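Local coordinates for protein probable dehydrogenase (Bordetella bronchiseptica, PDB 3MOI) that probably works as an NAD(P)-dependent dehydrogenase of the GFO/IDH/MocA family, joining a Rossmann-fold nucleotide-binding domain to a C-terminal mixed-sheet domain, at residues L218-E221 against D222-A226; D367-E370 against V371-V375. One frame throughout, in Å; residues are numbered along the deposited sequence.

Contact 1: residues L218-E221 against D222-A226; sequences LTLE and DGACA
L218 and A226 exchange two backbone hydrogen bonds, L218 N to A226 O at 2.7 Å and A226 N to L218 O at 2.8 Å, as the hydrogen-bonded pair of a beta hairpin that joins strands 213-220 and 225-231. T219 and C225 follow as a non-hydrogen-bonded pair, and L220 N donates to A224 O at 2.8 Å. A type I beta turn from L220 to G223 reverses the chain; its own bond, G223 N to L220 O, is weak. An Asx turn overlaps it: with chi1 at 76°, CG lies between the backbone N and the carbonyl carbon, and D222 OD1 turns forward to accept from A224 N at 2.9 Å, on the anti side and 31° out of the carboxylate plane. Q192 accepts from D222 N, and E221 OE1 accepts from R193 N, so the residues just before strand 194-202 back the turn. The side chains of L218 and A226 share the sheet face covered by I186 of helix 179-190. T219 and C225 occupy the opposite face, turned to the second subunit, whose R198 donates to T219 OG1 and whose M200 packs on C225. Within the hairpin, T219 OG1 lies 4.0 Å from C225 SG.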
ATOM      1  N   LEU A 218      10.916  -1.835  -3.124  1.00 31.33           N
ATOM      2  CA  LEU A 218      12.133  -1.281  -3.652  1.00 31.04           C
ATOM      3  C   LEU A 218      13.032  -0.882  -2.497  1.00 31.02           C
ATOM      4  O   LEU A 218      12.625  -0.064  -1.625  1.00 31.30           O
ATOM      5  CB  LEU A 218      11.790  -0.039  -4.487  1.00 30.22           C
ATOM      6  CG  LEU A 218      11.441  -0.136  -5.980  1.00 30.75           C
ATOM      7  CD1 LEU A 218      10.784  -1.377  -6.372  1.00 29.49           C
ATOM      8  CD2 LEU A 218      10.682   1.107  -6.511  1.00 26.97           C
ATOM      9  N   THR A 219      14.236  -1.417  -2.456  1.00 29.90           N
ATOM     10  CA  THR A 219      15.159  -0.978  -1.430  1.00 30.27           C
ATOM     11  C   THR A 219      15.995   0.231  -1.936  1.00 31.71           C
ATOM     12  O   THR A 219      16.590   0.187  -2.995  1.00 32.36           O
ATOM     13  CB  THR A 219      16.103  -2.088  -1.020  1.00 30.27           C
ATOM     14  OG1 THR A 219      15.327  -3.185  -0.530  1.00 27.12           O
ATOM     15  CG2 THR A 219      17.087  -1.584   0.069  1.00 26.73           C
ATOM     16  N   LEU A 220      16.031   1.300  -1.164  1.00 32.44           N
ATOM     17  CA  LEU A 220      16.797   2.448  -1.526  1.00 33.10           C
ATOM     18  C   LEU A 220      18.123   2.378  -0.776  1.00 34.86           C
ATOM     19  O   LEU A 220      18.448   1.471  -0.043  1.00 36.50           O
ATOM     20  CB  LEU A 220      16.037   3.718  -1.227  1.00 32.25           C
ATOM     21  CG  LEU A 220      14.634   3.838  -1.819  1.00 31.38           C
ATOM     22  CD1 LEU A 220      14.028   5.135  -1.368  1.00 29.86           C
ATOM     23  CD2 LEU A 220      14.619   3.768  -3.325  1.00 28.37           C
ATOM     24  N   GLU A 221      18.928   3.355  -0.978  1.00 37.42           N
ATOM     25  CA  GLU A 221      20.343   3.155  -0.857  1.00 39.21           C
ATOM     26  C   GLU A 221      20.751   3.453   0.555  1.00 39.41           C
ATOM     27  O   GLU A 221      21.716   2.853   1.032  1.00 40.21           O
ATOM     28  CB  GLU A 221      20.986   4.051  -1.903  1.00 39.58           C
ATOM     29  CG  GLU A 221      22.393   4.417  -1.829  1.00 43.94           C
ATOM     30  CD  GLU A 221      22.689   5.444  -3.013  1.00 51.78           C
ATOM     31  OE1 GLU A 221      21.851   6.418  -3.296  1.00 46.02           O
ATOM     32  OE2 GLU A 221      23.739   5.198  -3.679  1.00 55.37           O
ATOM     33  N   ASP A 222      20.033   4.342   1.253  1.00 39.33           N
ATOM     34  CA  ASP A 222      20.375   4.598   2.669  1.00 39.61           C
ATOM     35  C   ASP A 222      19.641   3.625   3.592  1.00 38.29           C
ATOM     36  O   ASP A 222      19.702   3.774   4.781  1.00 37.55           O
ATOM     37  CB  ASP A 222      20.137   6.075   3.073  1.00 40.22           C
ATOM     38  CG  ASP A 222      18.634   6.422   3.271  1.00 44.33           C
ATOM     39  OD1 ASP A 222      17.780   5.562   2.904  1.00 47.00           O
ATOM     40  OD2 ASP A 222      18.309   7.549   3.790  1.00 49.22           O
ATOM     41  N   GLY A 223      18.938   2.638   3.036  1.00 38.03           N
ATOM     42  CA  GLY A 223      18.181   1.661   3.836  1.00 37.70           C
ATOM     43  C   GLY A 223      16.689   1.944   3.823  1.00 37.45           C
ATOM     44  O   GLY A 223      15.888   1.048   4.105  1.00 38.04           O
ATOM     45  N   ALA A 224      16.289   3.169   3.464  1.00 36.38           N
ATOM     46  CA  ALA A 224      14.867   3.443   3.245  1.00 35.64           C
ATOM     47  C   ALA A 224      14.317   2.469   2.179  1.00 34.69           C
ATOM     48  O   ALA A 224      15.060   2.043   1.300  1.00 34.06           O
ATOM     49  CB  ALA A 224      14.678   4.867   2.849  1.00 34.78           C
ATOM     50  N   CYS A 225      13.047   2.098   2.282  1.00 34.14           N
ATOM     51  CA  CYS A 225      12.356   1.357   1.197  1.00 34.16           C
ATOM     52  C   CYS A 225      11.059   1.995   0.708  1.00 32.91           C
ATOM     53  O   CYS A 225      10.431   2.735   1.425  1.00 32.71           O
ATOM     54  CB  CYS A 225      12.022  -0.043   1.644  1.00 34.18           C
ATOM     55  SG  CYS A 225      13.496  -0.943   2.223  1.00 40.78           S
ATOM     56  N   ALA A 226      10.678   1.675  -0.522  1.00 31.93           N
ATOM     57  CA  ALA A 226       9.440   2.092  -1.130  1.00 31.72           C
ATOM     58  C   ALA A 226       8.623   0.861  -1.544  1.00 32.42           C
ATOM     59  O   ALA A 226       9.111  -0.030  -2.192  1.00 33.56           O
ATOM     60  CB  ALA A 226       9.740   2.845  -2.319  1.00 31.13           C
TER

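Contact 2: residues D367-E370 against V371-V375; sequences DTLE and VCLAV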
ATOM      1  N   ASP A 367      18.513   3.770 -16.190  1.00 28.27           N
ATOM      2  CA  ASP A 367      18.337   3.334 -14.840  1.00 28.88           C
ATOM      3  C   ASP A 367      16.907   2.906 -14.527  1.00 29.75           C
ATOM      4  O   ASP A 367      16.685   1.823 -13.946  1.00 29.62           O
ATOM      5  CB  ASP A 367      18.845   4.377 -13.855  1.00 29.05           C
ATOM      6  CG  ASP A 367      18.696   3.905 -12.423  1.00 30.55           C
ATOM      7  OD1 ASP A 367      19.663   3.267 -11.858  1.00 32.33           O
ATOM      8  OD2 ASP A 367      17.574   4.102 -11.908  1.00 28.63           O
ATOM      9  N   THR A 368      15.922   3.661 -14.999  1.00 30.11           N
ATOM     10  CA  THR A 368      14.544   3.230 -14.826  1.00 29.68           C
ATOM     11  C   THR A 368      14.280   1.967 -15.645  1.00 30.89           C
ATOM     12  O   THR A 368      13.577   0.999 -15.201  1.00 32.64           O
ATOM     13  CB  THR A 368      13.602   4.346 -15.195  1.00 29.34           C
ATOM     14  OG1 THR A 368      13.758   5.374 -14.223  1.00 29.76           O
ATOM     15  CG2 THR A 368      12.124   3.883 -15.242  1.00 27.34           C
ATOM     16  N   LEU A 369      14.827   1.913 -16.845  1.00 31.03           N
ATOM     17  CA  LEU A 369      14.662   0.666 -17.619  1.00 30.92           C
ATOM     18  C   LEU A 369      15.235  -0.482 -16.779  1.00 31.72           C
ATOM     19  O   LEU A 369      14.564  -1.494 -16.632  1.00 32.38           O
ATOM     20  CB  LEU A 369      15.309   0.777 -18.978  1.00 31.00           C
ATOM     21  CG  LEU A 369      15.437  -0.467 -19.861  1.00 30.78           C
ATOM     22  CD1 LEU A 369      14.085  -1.099 -20.268  1.00 27.56           C
ATOM     23  CD2 LEU A 369      16.218  -0.077 -21.050  1.00 27.93           C
ATOM     24  N   GLU A 370      16.386  -0.307 -16.101  1.00 31.25           N
ATOM     25  CA  GLU A 370      16.966  -1.470 -15.391  1.00 30.63           C
ATOM     26  C   GLU A 370      16.117  -1.861 -14.251  1.00 31.18           C
ATOM     27  O   GLU A 370      16.013  -3.029 -13.938  1.00 31.68           O
ATOM     28  CB  GLU A 370      18.370  -1.235 -14.908  1.00 29.71           C
ATOM     29  CG  GLU A 370      19.362  -1.188 -16.054  1.00 32.20           C
ATOM     30  CD  GLU A 370      20.741  -0.698 -15.670  1.00 35.60           C
ATOM     31  OE1 GLU A 370      20.971  -0.357 -14.491  1.00 38.43           O
ATOM     32  OE2 GLU A 370      21.640  -0.670 -16.545  1.00 40.37           O
ATOM     33  N   VAL A 371      15.482  -0.885 -13.613  1.00 31.52           N
ATOM     34  CA  VAL A 371      14.605  -1.227 -12.503  1.00 30.22           C
ATOM     35  C   VAL A 371      13.391  -2.018 -13.017  1.00 30.40           C
ATOM     36  O   VAL A 371      13.029  -3.026 -12.444  1.00 28.46           O
ATOM     37  CB  VAL A 371      14.162   0.022 -11.736  1.00 30.44           C
ATOM     38  CG1 VAL A 371      13.069  -0.322 -10.760  1.00 25.31           C
ATOM     39  CG2 VAL A 371      15.392   0.698 -11.050  1.00 29.56           C
ATOM     40  N   CYS A 372      12.781  -1.584 -14.110  1.00 30.87           N
ATOM     41  CA  CYS A 372      11.768  -2.434 -14.740  1.00 31.94           C
ATOM     42  C   CYS A 372      12.271  -3.865 -15.020  1.00 32.18           C
ATOM     43  O   CYS A 372      11.566  -4.845 -14.725  1.00 33.24           O
ATOM     44  CB  CYS A 372      11.326  -1.860 -16.078  1.00 32.08           C
ATOM     45  SG  CYS A 372      10.490  -0.257 -15.963  1.00 35.39           S
ATOM     46  N   LEU A 373      13.474  -4.015 -15.574  1.00 31.31           N
ATOM     47  CA  LEU A 373      13.983  -5.376 -15.873  1.00 30.90           C
ATOM     48  C   LEU A 373      14.122  -6.180 -14.596  1.00 30.96           C
ATOM     49  O   LEU A 373      13.875  -7.386 -14.595  1.00 33.21           O
ATOM     50  CB  LEU A 373      15.324  -5.370 -16.647  1.00 30.12           C
ATOM     51  CG  LEU A 373      15.209  -4.761 -18.087  1.00 30.61           C
ATOM     52  CD1 LEU A 373      16.563  -4.484 -18.756  1.00 27.42           C
ATOM     53  CD2 LEU A 373      14.333  -5.597 -19.007  1.00 25.11           C
ATOM     54  N   ALA A 374      14.456  -5.520 -13.502  1.00 30.08           N
ATOM     55  CA  ALA A 374      14.680  -6.214 -12.258  1.00 29.87           C
ATOM     56  C   ALA A 374      13.337  -6.674 -11.681  1.00 30.03           C
ATOM     57  O   ALA A 374      13.242  -7.749 -11.055  1.00 31.20           O
ATOM     58  CB  ALA A 374      15.483  -5.340 -11.283  1.00 28.33           C
ATOM     59  N   VAL A 375      12.279  -5.919 -11.943  1.00 30.48           N
ATOM     60  CA  VAL A 375      10.919  -6.364 -11.604  1.00 29.79           C
ATOM     61  C   VAL A 375      10.578  -7.642 -12.384  1.00 31.41           C
ATOM     62  O   VAL A 375      10.046  -8.617 -11.812  1.00 32.05           O
ATOM     63  CB  VAL A 375       9.875  -5.272 -11.898  1.00 30.08           C
ATOM     64  CG1 VAL A 375       8.457  -5.865 -11.852  1.00 25.29           C
ATOM     65  CG2 VAL A 375      10.046  -4.083 -10.869  1.00 26.80           C
TER
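D367 and V371 meet one helical turn apart, their side chains crossing at an angle. V371 holds CG2 beside its own backbone N and thus turns this methyl back over the preceding turn, 3.4 Å from D367 O, while D367 OD2 comes to 4.1 Å from the same CG2. The valine methyl makes only van der Waals contact with the carboxylate, whose oxygens pair elsewhere. On another side of the helix L369 and L373 form the second i to i+4 pair, with L369 CG 4.3 Å from L373 CD1. L369 takes CG anti to its backbone N (chi1 171°), whereas L373 keeps CG beside its own N (chi1 -65°), and the two branched ends converge from either turn. C372 stays close to the backbone: its CB is 3.3 Å from L369 O and its SG 3.4 Å from T368 O. E370 reaches out with an extended chain. Salt bridges tie both acids to basic partners: R387 bridges D367 OD1 and E370 OE1, while K187 takes D367 OD2 and R101 takes E370 OE2. Regular alpha-helical i to i+4 bonds run beneath all this, the straightest from C372 N to T368 O at 2.9 Å and 176°; A374 N to E370 O is more bent. The segment is the middle of helix 362-381, largely buried in the chain. T368, V371 and C372 face P180 and I183 of helix 179-190, where T368 OG1 also bonds to D184; L369 and L373 lie on Y176 of helix 174-177; and A374 and V375 rest on V197 of strand 194-202.

Overall arrangement
Contact 1 comes first along the chain, at the hairpin end of strands 213-220 and 225-231; contact 2 follows in helix 362-381, close to the C-terminus. Their centres lie 15 Å apart and their nearest atoms about 5 Å, without touching. Two elements link them. Helix 179-190 touches both, while strand 194-202 borders the hairpin and also packs against helix 362-381. The late helix thus packs against the same large mixed sheet that contains the hairpin, on the side away from the second subunit, and is built into the C-terminal mixed-sheet domain. That subunit reaches contact 1 but not contact 2.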